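Local coordinates for protein MJ1225 (Methanocaldococcus jannaschii, PDB 3KH5) that binds AMP and ADP through four CBS repeats and is a putative archaeal homologue of the gamma subunit of AMP-activated protein kinase, at residues Ile8-Ile14 and Ser129-Asp135; Val170-Met174 and Ile194-Phe199; Val185-Leu190 and Val260-Ile266; Ile245-Met249 and Ile270-Val275. One frame throughout, in Å; residues are numbered along the deposited sequence.

Interaction 1. Residues Ile8-Ile14 and Ser129-Asp135; sequences IAQNKKI and SLITERD. With ADP (adenosine-5'-diphosphate), chain B.
Residues 8-14 form an irregular loop. Residues 129-132 end a strand, and 133-135 begin a helix. The register is uneven: CA atoms pair as Ala-9 with Ile-131 (5.6 Å), Ile-14 with Ser-129 (6.3 Å) and Ile-8 with Asp-135 (6.9 Å).

Apolar packing holds both ends of the loop. Ile-8 CG2 lies 3.8 Å from Ile-131 CD1. Ile-14 (m, m) brings CD1 to 4.0 Å from Leu-130 CB. Between them, Ala-9 CB sits 3.5 Å from Ser-129 OG, and Gln-10 CG 3.3 Å from Leu-130 O.

Thr-132 and Asp-135 form a capping box. Thr-132 N donates to Asp-135 OD2 (3.1 Å), and Asp-135 N donates weakly to Thr-132 OG1 (3.4 Å).

The polar side chains meet ADP. Gln-10 (chi1 15°, between wells; chi2 t) sets OE1 at the ribose. ADP O2' donates to Gln-10 OE1 at a very short 2.3 Å, and O3' to Asp-135 OD1 (3.2 Å). Thr-132 OG1 donates to O2A (2.8 Å). Ribose and phosphate held at a strand-to-helix junction are typical of a CBS-domain nucleotide site.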
# COMPACT_ATOMS: atom_id res chain seq x y z
N ILE A 8 -21.75 1.28 -1.51
CA ILE A 8 -20.70 0.31 -1.84
C ILE A 8 -19.94 -0.09 -0.59
O ILE A 8 -19.47 -1.23 -0.48
CB ILE A 8 -19.66 0.91 -2.79
CG1 ILE A 8 -20.31 1.35 -4.11
CG2 ILE A 8 -18.50 -0.07 -3.04
CD1 ILE A 8 -19.53 2.47 -4.78
N ALA A 9 -19.83 0.86 0.33
CA ALA A 9 -18.95 0.72 1.49
C ALA A 9 -19.07 -0.65 2.12
O ALA A 9 -20.16 -1.09 2.51
CB ALA A 9 -19.22 1.82 2.51
N GLN A 10 -17.92 -1.32 2.20
CA GLN A 10 -17.82 -2.66 2.75
C GLN A 10 -18.46 -2.71 4.12
O GLN A 10 -18.03 -2.05 5.07
CB GLN A 10 -16.35 -3.04 2.83
CG GLN A 10 -15.47 -1.82 2.67
CD GLN A 10 -14.13 -1.97 3.32
OE1 GLN A 10 -13.10 -1.43 2.83
NE2 GLN A 10 -14.10 -2.69 4.45
N ASN A 11 -19.51 -3.52 4.18
CA ASN A 11 -20.44 -3.57 5.30
C ASN A 11 -19.81 -4.18 6.53
O ASN A 11 -20.45 -4.27 7.59
CB ASN A 11 -21.63 -4.42 4.90
CG ASN A 11 -21.24 -5.87 4.71
OD1 ASN A 11 -21.05 -6.33 3.58
ND2 ASN A 11 -21.11 -6.60 5.81
N LYS A 12 -18.57 -4.66 6.37
CA LYS A 12 -17.84 -5.24 7.47
C LYS A 12 -17.49 -4.19 8.53
O LYS A 12 -17.61 -2.98 8.30
CB LYS A 12 -16.56 -5.92 6.96
CG LYS A 12 -15.55 -6.17 8.09
CD LYS A 12 -14.37 -7.05 7.75
CE LYS A 12 -13.54 -7.24 9.03
NZ LYS A 12 -12.47 -8.25 8.87
N LYS A 13 -17.09 -4.68 9.70
CA LYS A 13 -16.46 -3.86 10.72
C LYS A 13 -15.07 -3.43 10.24
O LYS A 13 -14.34 -4.20 9.62
CB LYS A 13 -16.35 -4.63 12.04
CG LYS A 13 -15.61 -5.98 11.99
CD LYS A 13 -16.53 -7.15 11.60
CE LYS A 13 -17.48 -7.52 12.74
NZ LYS A 13 -18.61 -8.38 12.26
N ILE A 14 -14.72 -2.18 10.51
CA ILE A 14 -13.42 -1.70 10.10
C ILE A 14 -12.41 -2.02 11.19
O ILE A 14 -12.62 -1.71 12.36
CB ILE A 14 -13.43 -0.20 9.74
CG1 ILE A 14 -14.46 0.08 8.63
CG2 ILE A 14 -12.04 0.29 9.33
CD1 ILE A 14 -14.39 -0.89 7.43
N SER A 129 -17.32 3.84 8.15
CA SER A 129 -16.85 2.77 7.27
C SER A 129 -15.52 3.17 6.63
O SER A 129 -14.79 4.01 7.17
CB SER A 129 -17.90 2.48 6.19
OG SER A 129 -17.61 1.26 5.52
N LEU A 130 -15.22 2.57 5.48
CA LEU A 130 -14.03 2.87 4.70
C LEU A 130 -14.26 2.42 3.27
O LEU A 130 -14.87 1.37 3.03
CB LEU A 130 -12.80 2.15 5.28
CG LEU A 130 -11.46 2.40 4.57
CD1 LEU A 130 -10.55 3.25 5.45
CD2 LEU A 130 -10.80 1.07 4.28
N ILE A 131 -13.79 3.22 2.32
CA ILE A 131 -13.86 2.89 0.90
C ILE A 131 -12.45 2.95 0.29
O ILE A 131 -11.66 3.82 0.64
CB ILE A 131 -14.83 3.84 0.13
CG1 ILE A 131 -15.05 3.40 -1.32
CG2 ILE A 131 -14.37 5.29 0.19
CD1 ILE A 131 -16.29 2.57 -1.53
N THR A 132 -12.16 2.02 -0.61
CA THR A 132 -10.87 1.99 -1.28
C THR A 132 -11.12 1.98 -2.78
O THR A 132 -12.27 1.82 -3.22
CB THR A 132 -10.06 0.72 -0.92
OG1 THR A 132 -10.69 -0.43 -1.49
CG2 THR A 132 -9.95 0.55 0.59
N GLU A 133 -10.06 2.15 -3.57
CA GLU A 133 -10.15 2.13 -5.03
C GLU A 133 -10.70 0.80 -5.57
O GLU A 133 -11.51 0.80 -6.51
CB GLU A 133 -8.80 2.44 -5.65
CG GLU A 133 -8.32 3.87 -5.41
CD GLU A 133 -6.88 4.08 -5.85
OE1 GLU A 133 -6.60 5.11 -6.50
OE2 GLU A 133 -6.03 3.22 -5.53
N ARG A 134 -10.27 -0.31 -4.97
CA ARG A 134 -10.75 -1.66 -5.33
C ARG A 134 -12.27 -1.78 -5.15
O ARG A 134 -12.94 -2.34 -6.01
CB ARG A 134 -10.02 -2.73 -4.50
CG ARG A 134 -10.19 -4.18 -5.02
CD ARG A 134 -9.04 -5.12 -4.60
NE ARG A 134 -7.73 -4.50 -4.78
CZ ARG A 134 -6.75 -4.48 -3.87
NH1 ARG A 134 -6.91 -5.09 -2.70
NH2 ARG A 134 -5.60 -3.87 -4.16
N ASP A 135 -12.78 -1.26 -4.04
CA ASP A 135 -14.22 -1.28 -3.74
C ASP A 135 -15.01 -0.63 -4.88
O ASP A 135 -16.07 -1.13 -5.28
CB ASP A 135 -14.53 -0.51 -2.45
CG ASP A 135 -14.06 -1.22 -1.19
OD1 ASP A 135 -13.92 -2.46 -1.20
OD2 ASP A 135 -13.87 -0.52 -0.17
PB ADP B . -5.24 -1.51 1.41
O1B ADP B . -5.36 -2.62 2.39
O2B ADP B . -4.06 -1.81 0.32
O3B ADP B . -4.81 -0.13 2.08
PA ADP B . -6.91 -2.20 -0.69
O1A ADP B . -6.19 -3.51 -0.78
O2A ADP B . -8.44 -2.07 -1.29
O3A ADP B . -6.59 -1.23 0.59
O5' ADP B . -7.79 -2.89 0.52
C5' ADP B . -7.99 -4.33 0.74
C4' ADP B . -9.49 -4.72 0.85
O4' ADP B . -9.96 -4.89 2.23
C3' ADP B . -10.34 -3.61 0.22
O3' ADP B . -11.32 -4.18 -0.67
C2' ADP B . -11.01 -2.88 1.38
O2' ADP B . -12.41 -2.81 1.08
C1' ADP B . -10.78 -3.74 2.63
N9 ADP B . -10.08 -3.07 3.80
C8 ADP B . -8.96 -2.34 3.76
N7 ADP B . -8.64 -1.93 4.99
C5 ADP B . -9.55 -2.40 5.83
C6 ADP B . -9.74 -2.31 7.21
N6 ADP B . -8.89 -1.62 7.97
N1 ADP B . -10.80 -2.92 7.77
C2 ADP B . -11.66 -3.61 7.02
N3 ADP B . -11.51 -3.72 5.71
C4 ADP B . -10.47 -3.13 5.08

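Interaction 2. Residues Val170-Met174 and Ile194-Phe199. With AMP (adenosine monophosphate), chain C.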
# COMPACT_ATOMS: atom_id res chain seq x y z
N VAL A 170 15.76 0.22 -1.48
CA VAL A 170 14.45 0.05 -2.09
C VAL A 170 13.37 0.75 -1.26
O VAL A 170 12.46 1.36 -1.81
CB VAL A 170 14.10 -1.44 -2.30
CG1 VAL A 170 12.66 -1.61 -2.78
CG2 VAL A 170 15.06 -2.06 -3.29
N ALA A 171 13.49 0.67 0.07
CA ALA A 171 12.56 1.34 0.99
C ALA A 171 12.52 2.86 0.77
O ALA A 171 11.45 3.48 0.81
CB ALA A 171 12.92 1.03 2.44
N ARG A 172 13.70 3.44 0.58
CA ARG A 172 13.84 4.84 0.23
C ARG A 172 13.10 5.14 -1.06
O ARG A 172 12.33 6.09 -1.14
CB ARG A 172 15.31 5.17 0.03
CG ARG A 172 16.06 5.30 1.31
CD ARG A 172 16.21 6.75 1.63
NE ARG A 172 17.59 7.01 2.00
CZ ARG A 172 17.98 7.96 2.83
NH1 ARG A 172 17.10 8.76 3.40
NH2 ARG A 172 19.28 8.10 3.10
N THR A 173 13.34 4.30 -2.07
CA THR A 173 12.72 4.47 -3.38
C THR A 173 11.20 4.46 -3.25
O THR A 173 10.53 5.30 -3.84
CB THR A 173 13.18 3.40 -4.39
OG1 THR A 173 14.61 3.41 -4.48
CG2 THR A 173 12.61 3.67 -5.78
N MET A 174 10.67 3.51 -2.47
CA MET A 174 9.22 3.41 -2.29
C MET A 174 8.65 4.66 -1.62
O MET A 174 7.68 5.25 -2.10
CB MET A 174 8.86 2.18 -1.45
CG MET A 174 9.01 0.84 -2.15
SD MET A 174 8.58 -0.53 -1.06
CE MET A 174 8.76 -1.91 -2.20
N ILE A 194 8.34 -6.34 -6.13
CA ILE A 194 8.50 -6.18 -4.69
C ILE A 194 7.53 -5.08 -4.22
O ILE A 194 7.40 -4.04 -4.88
CB ILE A 194 9.99 -5.87 -4.32
CG1 ILE A 194 10.22 -5.97 -2.81
CG2 ILE A 194 10.44 -4.51 -4.86
CD1 ILE A 194 10.36 -7.40 -2.30
N THR A 195 6.83 -5.33 -3.11
CA THR A 195 5.87 -4.36 -2.57
C THR A 195 6.13 -4.09 -1.08
O THR A 195 6.87 -4.84 -0.44
CB THR A 195 4.38 -4.79 -2.78
OG1 THR A 195 4.02 -5.81 -1.84
CG2 THR A 195 4.15 -5.30 -4.21
N SER A 196 5.53 -3.04 -0.53
CA SER A 196 5.68 -2.71 0.90
C SER A 196 5.22 -3.85 1.82
O SER A 196 5.74 -4.02 2.92
CB SER A 196 4.94 -1.42 1.24
OG SER A 196 3.55 -1.53 0.98
N THR A 197 4.25 -4.63 1.34
CA THR A 197 3.71 -5.81 2.03
C THR A 197 4.78 -6.89 2.27
O THR A 197 4.83 -7.50 3.35
CB THR A 197 2.51 -6.40 1.21
OG1 THR A 197 1.36 -5.56 1.37
CG2 THR A 197 2.15 -7.81 1.67
N ASP A 198 5.62 -7.10 1.26
CA ASP A 198 6.77 -8.00 1.36
C ASP A 198 7.70 -7.61 2.51
O ASP A 198 8.26 -8.47 3.19
CB ASP A 198 7.56 -8.01 0.05
CG ASP A 198 6.77 -8.61 -1.10
OD1 ASP A 198 6.17 -9.69 -0.91
OD2 ASP A 198 6.75 -8.01 -2.19
N PHE A 199 7.85 -6.30 2.72
CA PHE A 199 8.70 -5.79 3.79
C PHE A 199 8.08 -6.09 5.18
O PHE A 199 8.82 -6.44 6.11
CB PHE A 199 9.07 -4.30 3.57
CG PHE A 199 9.94 -4.05 2.32
CD1 PHE A 199 10.41 -5.10 1.53
CD2 PHE A 199 10.31 -2.75 1.97
CE1 PHE A 199 11.21 -4.86 0.41
CE2 PHE A 199 11.11 -2.50 0.85
CZ PHE A 199 11.55 -3.56 0.06
P AMP C . 0.16 -5.82 -2.28
O1P AMP C . -0.94 -5.89 -1.28
O2P AMP C . 1.25 -4.70 -1.86
O3P AMP C . -0.36 -5.37 -3.75
O5' AMP C . 0.98 -7.19 -2.45
C5' AMP C . 0.60 -8.43 -1.80
C4' AMP C . 1.40 -9.59 -2.40
O4' AMP C . 1.04 -9.62 -3.81
C3' AMP C . 2.90 -9.21 -2.31
O3' AMP C . 3.69 -10.37 -1.98
C2' AMP C . 3.22 -8.74 -3.72
O2' AMP C . 4.58 -9.05 -4.05
C1' AMP C . 2.25 -9.57 -4.58
N9 AMP C . 1.94 -8.92 -5.88
C8 AMP C . 1.54 -7.65 -6.08
N7 AMP C . 1.36 -7.43 -7.38
C5 AMP C . 1.66 -8.56 -8.02
C6 AMP C . 1.65 -8.94 -9.35
N6 AMP C . 1.31 -8.06 -10.29
N1 AMP C . 2.00 -10.19 -9.68
C2 AMP C . 2.35 -11.08 -8.75
N3 AMP C . 2.36 -10.76 -7.46
C4 AMP C . 2.02 -9.51 -7.07
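Helix 167-177 packs here against the junction of strand 189-195 with helix 196-203. The contact is fully buried, and its side chains are mostly apolar. Met-174 reaches furthest across. Its chi1 is m and its chi2 and chi3 are t, so the chain is extended and carries CE over the junction. CE lies 3.7 Å from Ile-194 O and 3.6 Å from Thr-195 C. Its sulfur makes a Met-aromatic contact with Phe-199: SD is 4.5 Å from the ring centroid, in an oblique position.

Phe-199 takes the m rotamer, which turns its ring back toward the first helix. Val-170, with chi1 t, puts CG1 at the ring edge, 3.6 Å from Phe-199 CZ. The same CG1 lies 4.2 Å from Ile-194 CG2. Ala-171 is small enough for the ring to come close, with CB 4.3 Å from Phe-199 CE2. Met-55 and Val-58 of helix 54-63 also touch this core.

The other side of the junction is polar. Thr-195 N donates to Asp-198 OD2 (2.8 Å) in a capping box. Thr-195 OG1 donates to AMP O2P (3.0 Å). Asp-198 accepts from both ribose hydroxyls: O3' to OD1 at 2.8 Å and O2' to OD2 at 3.0 Å. A helix-backed strand-to-helix junction gripping ribose and phosphate is the hallmark of the CBS-domain nucleotide site, occupied here by AMP.

Interaction 3. Residues Val185-Leu190 and Val260-Ile266; sequences VSEGRL and VDENLRI
Arg-189, Leu-190 and Ile-266 lose the most surface. Arg-189 closes a type I' turn from Ser-186, joining strands 181-186 and 189-195. Residues 261-265 form a longer loop between strands 256-260 and 266-271, closed by Asp-261 N to Arg-265 O (2.8 Å). Arg-189 CA lies 4.7 Å from Arg-265 CA.

Leu-190 N donates to Leu-264 O (2.9 Å), the one clear hydrogen bond between the segments. Its CA-to-CB bond points toward residues 260-266, with Leu-190 CB 3.2 Å from Ile-266 CD1. With chi1 t and chi2 p, Leu-190 CD2 lies 3.7 Å from Val-260 CG1. Ile-266 (m, m) places CG1 3.6 Å from Val-185 CG2.

Arg-189 (chi1 -96°, between wells; chi2 p, chi3 t) runs outward along the other loop. Arg-265 CD lies over one face of its guanidinium. NH1 atoms of Arg-189 and Arg-265, like charged, lie 2.9 Å apart without hydrogen bonding. Arg-189 CA makes a CA-H...O contact with Leu-264 O (3.4 Å). Hairpin tips of CBS repeats 3 and 4 thus join side by side, as in a Bateman module.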
# COMPACT_ATOMS: atom_id res chain seq x y z
N VAL A 185 13.81 -5.17 -12.16
CA VAL A 185 14.27 -5.20 -13.54
C VAL A 185 15.77 -5.49 -13.56
O VAL A 185 16.52 -4.94 -12.75
CB VAL A 185 13.95 -3.86 -14.27
CG1 VAL A 185 14.61 -3.80 -15.65
CG2 VAL A 185 12.45 -3.67 -14.39
N SER A 186 16.20 -6.35 -14.47
CA SER A 186 17.61 -6.70 -14.63
C SER A 186 17.94 -6.73 -16.12
O SER A 186 17.31 -7.49 -16.87
CB SER A 186 17.88 -8.07 -14.00
OG SER A 186 19.26 -8.39 -14.02
N GLU A 187 18.90 -5.91 -16.55
CA GLU A 187 19.26 -5.80 -17.97
C GLU A 187 18.01 -5.51 -18.82
O GLU A 187 17.76 -6.19 -19.82
CB GLU A 187 19.96 -7.09 -18.46
CG GLU A 187 21.49 -7.12 -18.31
CD GLU A 187 22.21 -7.21 -19.65
OE1 GLU A 187 22.26 -8.31 -20.23
OE2 GLU A 187 22.74 -6.17 -20.11
N GLY A 188 17.23 -4.51 -18.40
CA GLY A 188 16.00 -4.13 -19.12
C GLY A 188 14.79 -5.07 -19.07
O GLY A 188 13.72 -4.73 -19.58
N ARG A 189 14.96 -6.25 -18.46
CA ARG A 189 13.91 -7.27 -18.37
C ARG A 189 13.26 -7.35 -16.99
O ARG A 189 13.96 -7.27 -15.98
CB ARG A 189 14.49 -8.66 -18.68
CG ARG A 189 14.32 -9.15 -20.13
CD ARG A 189 15.23 -8.34 -21.08
NE ARG A 189 14.99 -8.72 -22.47
CZ ARG A 189 15.40 -7.97 -23.51
NH1 ARG A 189 16.07 -6.81 -23.31
NH2 ARG A 189 15.16 -8.40 -24.75
N LEU A 190 11.93 -7.53 -16.95
CA LEU A 190 11.21 -7.78 -15.69
C LEU A 190 11.62 -9.13 -15.12
O LEU A 190 11.55 -10.15 -15.82
CB LEU A 190 9.70 -7.76 -15.91
CG LEU A 190 8.79 -7.89 -14.68
CD1 LEU A 190 8.80 -6.64 -13.83
CD2 LEU A 190 7.38 -8.23 -15.10
N VAL A 260 4.49 -5.37 -19.94
CA VAL A 260 5.68 -5.93 -20.58
C VAL A 260 5.51 -6.31 -22.05
O VAL A 260 4.40 -6.48 -22.56
CB VAL A 260 6.25 -7.18 -19.82
CG1 VAL A 260 6.63 -6.82 -18.39
CG2 VAL A 260 5.26 -8.34 -19.85
N ASP A 261 6.67 -6.43 -22.69
CA ASP A 261 6.87 -7.01 -24.01
C ASP A 261 6.65 -8.50 -23.96
O ASP A 261 6.56 -9.09 -22.87
CB ASP A 261 8.33 -6.81 -24.42
CG ASP A 261 8.54 -5.60 -25.30
OD1 ASP A 261 9.64 -5.49 -25.88
OD2 ASP A 261 7.62 -4.76 -25.42
N GLU A 262 6.61 -9.13 -25.13
CA GLU A 262 6.71 -10.58 -25.19
C GLU A 262 8.13 -11.00 -24.77
O GLU A 262 8.34 -12.13 -24.33
CB GLU A 262 6.37 -11.11 -26.59
CG GLU A 262 5.90 -12.57 -26.62
CD GLU A 262 4.38 -12.71 -26.71
OE1 GLU A 262 3.64 -11.93 -26.05
OE2 GLU A 262 3.92 -13.62 -27.44
N ASN A 263 9.09 -10.09 -24.91
CA ASN A 263 10.45 -10.34 -24.42
C ASN A 263 10.68 -9.87 -22.99
O ASN A 263 11.80 -9.96 -22.47
CB ASN A 263 11.50 -9.75 -25.37
CG ASN A 263 11.86 -10.70 -26.48
OD1 ASN A 263 11.06 -10.94 -27.39
ND2 ASN A 263 13.07 -11.25 -26.43
N LEU A 264 9.61 -9.38 -22.37
CA LEU A 264 9.60 -8.99 -20.96
C LEU A 264 10.32 -7.68 -20.68
O LEU A 264 10.70 -7.40 -19.54
CB LEU A 264 10.15 -10.11 -20.06
CG LEU A 264 9.37 -11.42 -20.13
CD1 LEU A 264 10.00 -12.48 -19.23
CD2 LEU A 264 7.89 -11.22 -19.78
N ARG A 265 10.51 -6.88 -21.72
CA ARG A 265 10.94 -5.51 -21.53
C ARG A 265 9.76 -4.72 -20.99
O ARG A 265 8.62 -4.95 -21.38
CB ARG A 265 11.45 -4.91 -22.83
CG ARG A 265 12.96 -4.97 -22.93
CD ARG A 265 13.43 -5.34 -24.33
NE ARG A 265 14.04 -4.23 -25.06
CZ ARG A 265 15.15 -3.59 -24.70
NH1 ARG A 265 15.80 -3.91 -23.58
NH2 ARG A 265 15.61 -2.60 -25.45
N ILE A 266 10.05 -3.78 -20.09
CA ILE A 266 9.01 -3.01 -19.41
C ILE A 266 8.55 -1.85 -20.27
O ILE A 266 9.35 -1.01 -20.68
CB ILE A 266 9.53 -2.42 -18.08
CG1 ILE A 266 10.37 -3.44 -17.32
CG2 ILE A 266 8.36 -1.89 -17.22
CD1 ILE A 266 9.61 -4.69 -16.92

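Interaction 4. Residues Ile245-Met249 and Ile270-Val275. With ADP (adenosine-5'-diphosphate), chain E.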
# COMPACT_ATOMS: atom_id res chain seq x y z
N ILE A 245 -8.13 -6.36 -17.33
CA ILE A 245 -7.14 -5.95 -16.34
C ILE A 245 -7.78 -5.57 -15.00
O ILE A 245 -7.38 -6.09 -13.95
CB ILE A 245 -6.19 -4.85 -16.89
CG1 ILE A 245 -5.35 -5.39 -18.06
CG2 ILE A 245 -5.29 -4.29 -15.79
CD1 ILE A 245 -4.66 -6.74 -17.82
N ALA A 246 -8.79 -4.69 -15.05
CA ALA A 246 -9.55 -4.30 -13.85
C ALA A 246 -10.10 -5.51 -13.09
O ALA A 246 -10.05 -5.56 -11.86
CB ALA A 246 -10.67 -3.34 -14.21
N GLU A 247 -10.62 -6.49 -13.84
CA GLU A 247 -11.17 -7.70 -13.23
C GLU A 247 -10.10 -8.54 -12.54
O GLU A 247 -10.32 -9.06 -11.44
CB GLU A 247 -11.90 -8.53 -14.28
CG GLU A 247 -12.57 -9.79 -13.74
CD GLU A 247 -13.34 -10.54 -14.81
OE1 GLU A 247 -14.47 -11.00 -14.52
OE2 GLU A 247 -12.84 -10.66 -15.95
N ILE A 248 -8.94 -8.68 -13.19
CA ILE A 248 -7.80 -9.38 -12.59
C ILE A 248 -7.40 -8.77 -11.24
O ILE A 248 -7.19 -9.50 -10.28
CB ILE A 248 -6.60 -9.46 -13.57
CG1 ILE A 248 -6.87 -10.52 -14.65
CG2 ILE A 248 -5.30 -9.82 -12.83
CD1 ILE A 248 -6.16 -10.25 -15.96
N MET A 249 -7.31 -7.44 -11.18
CA MET A 249 -6.93 -6.73 -9.95
C MET A 249 -7.89 -7.02 -8.81
O MET A 249 -7.49 -7.41 -7.71
CB MET A 249 -6.89 -5.22 -10.19
CG MET A 249 -5.82 -4.75 -11.17
SD MET A 249 -6.03 -3.01 -11.60
CE MET A 249 -4.52 -2.70 -12.52
N ILE A 270 0.49 -0.31 -14.74
CA ILE A 270 -0.88 0.17 -14.61
C ILE A 270 -1.42 -0.24 -13.25
O ILE A 270 -1.19 -1.36 -12.80
CB ILE A 270 -1.78 -0.33 -15.78
CG1 ILE A 270 -3.22 0.19 -15.64
CG2 ILE A 270 -1.71 -1.87 -15.91
CD1 ILE A 270 -4.00 0.22 -16.94
N THR A 271 -2.11 0.68 -12.58
CA THR A 271 -2.60 0.40 -11.25
C THR A 271 -4.08 0.70 -11.17
O THR A 271 -4.67 1.24 -12.11
CB THR A 271 -1.86 1.24 -10.17
OG1 THR A 271 -2.25 2.61 -10.27
CG2 THR A 271 -0.34 1.12 -10.31
N GLU A 272 -4.66 0.37 -10.03
CA GLU A 272 -6.06 0.66 -9.75
C GLU A 272 -6.41 2.13 -9.91
O GLU A 272 -7.51 2.45 -10.36
CB GLU A 272 -6.44 0.18 -8.36
CG GLU A 272 -6.51 -1.33 -8.24
CD GLU A 272 -6.77 -1.80 -6.82
OE1 GLU A 272 -6.13 -1.28 -5.88
OE2 GLU A 272 -7.60 -2.71 -6.66
N LYS A 273 -5.50 3.03 -9.53
CA LYS A 273 -5.75 4.46 -9.70
C LYS A 273 -5.88 4.80 -11.18
O LYS A 273 -6.75 5.60 -11.56
CB LYS A 273 -4.68 5.33 -9.04
CG LYS A 273 -5.13 6.79 -8.85
CD LYS A 273 -4.03 7.69 -8.28
CE LYS A 273 -3.53 7.21 -6.92
NZ LYS A 273 -4.62 7.11 -5.91
N ASP A 274 -5.03 4.20 -12.01
CA ASP A 274 -5.08 4.38 -13.46
C ASP A 274 -6.38 3.87 -14.07
O ASP A 274 -6.92 4.50 -14.98
CB ASP A 274 -3.93 3.64 -14.14
CG ASP A 274 -2.59 4.19 -13.77
OD1 ASP A 274 -2.45 5.43 -13.67
OD2 ASP A 274 -1.66 3.38 -13.58
N VAL A 275 -6.84 2.72 -13.60
CA VAL A 275 -8.12 2.15 -14.04
C VAL A 275 -9.24 3.15 -13.78
O VAL A 275 -10.09 3.37 -14.64
CB VAL A 275 -8.43 0.80 -13.33
CG1 VAL A 275 -9.86 0.34 -13.62
CG2 VAL A 275 -7.45 -0.27 -13.77
PB ADP E . 0.99 1.98 -5.97
O1B ADP E . -0.06 0.96 -5.72
O2B ADP E . 2.42 1.30 -6.44
O3B ADP E . 1.36 2.87 -4.67
PA ADP E . -0.57 4.12 -7.10
O1A ADP E . -1.95 3.69 -7.44
O2A ADP E . -0.44 4.87 -5.68
O3A ADP E . 0.54 2.94 -7.16
O5' ADP E . 0.04 5.03 -8.26
C5' ADP E . -0.40 6.36 -8.55
C4' ADP E . 0.16 6.69 -9.97
O4' ADP E . 1.60 6.42 -9.96
C3' ADP E . -0.46 5.81 -11.06
O3' ADP E . -0.58 6.56 -12.28
C2' ADP E . 0.56 4.68 -11.24
O2' ADP E . 0.55 4.16 -12.58
C1' ADP E . 1.90 5.38 -10.93
N9 ADP E . 2.90 4.39 -10.40
C8 ADP E . 2.69 3.42 -9.50
N7 ADP E . 3.82 2.74 -9.30
C5 ADP E . 4.76 3.27 -10.06
C6 ADP E . 6.11 3.00 -10.26
N6 ADP E . 6.71 2.00 -9.61
N1 ADP E . 6.80 3.75 -11.13
C2 ADP E . 6.21 4.75 -11.79
N3 ADP E . 4.92 5.04 -11.62
C4 ADP E . 4.18 4.32 -10.76
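This is a buried packing contact of a helix on a strand-to-helix junction within the fourth CBS repeat. Helix 242-252 lies against the point where strand 266-271 gives way to helix 272-275. Apolar side chains do most of the work. Met-249 loses the most surface. With chi1 m and chi2 and chi3 t it stretches across the gap. CE comes to 3.6 Å from Ile-270 O and 3.7 Å from Thr-271 C. SD sits 3.8 Å from both Glu-272 CG and Val-275 CG2. Ala-246 and Val-275 are the closest backbones, with CA atoms 6.6 Å apart. Ala-246 CB meets Val-275 CG1 at 3.8 Å. Ile-245 CG2 is 4.3 Å from Ile-270 CG2.

The packed junction is the CBS-domain element that grips ribose and phosphate. Thr-271 is the N-cap of the short helix. Its CB points away from helix 242-252, and its OG1 donates to ADP O1A (3.0 Å). Asp-274 takes both ribose hydroxyls, O3' on OD1 at 2.6 Å and O2' on OD2 at 2.5 Å. OD2 also accepts from Thr-271 N (2.9 Å), which ties the aspartate to the start of the helix.

Around the site, Arg-180 and Arg-181 also bind this ADP. Ile-137 of helix 133-140 packs on Ala-246, Glu-272 and Val-275. The carboxylate of Glu-272 forms a salt bridge with Arg-134, and Lys-273 forms one with Glu-133.

Interactions 2 and 4 are the same kind of contact in CBS repeats 3 and 4: a helix buried against a strand-to-helix junction, with a methionine reaching across. Interaction 2 adds a phenylalanine where interaction 4 has a valine. Interaction 1 is also buried, but there the strand-to-helix junction of repeat 2 packs on an N-terminal loop of repeat 1. All three junctions hold nucleotide. Interaction 3 is more exposed, 24 Å from the chain centre. It has the one clear hydrogen bond between paired segments, and two arginines meet there. It shares strand 189-195 with interaction 2 and adjoins interaction 4 in sequence. Interactions 1 and 4 touch through salt bridges between their two helix starts.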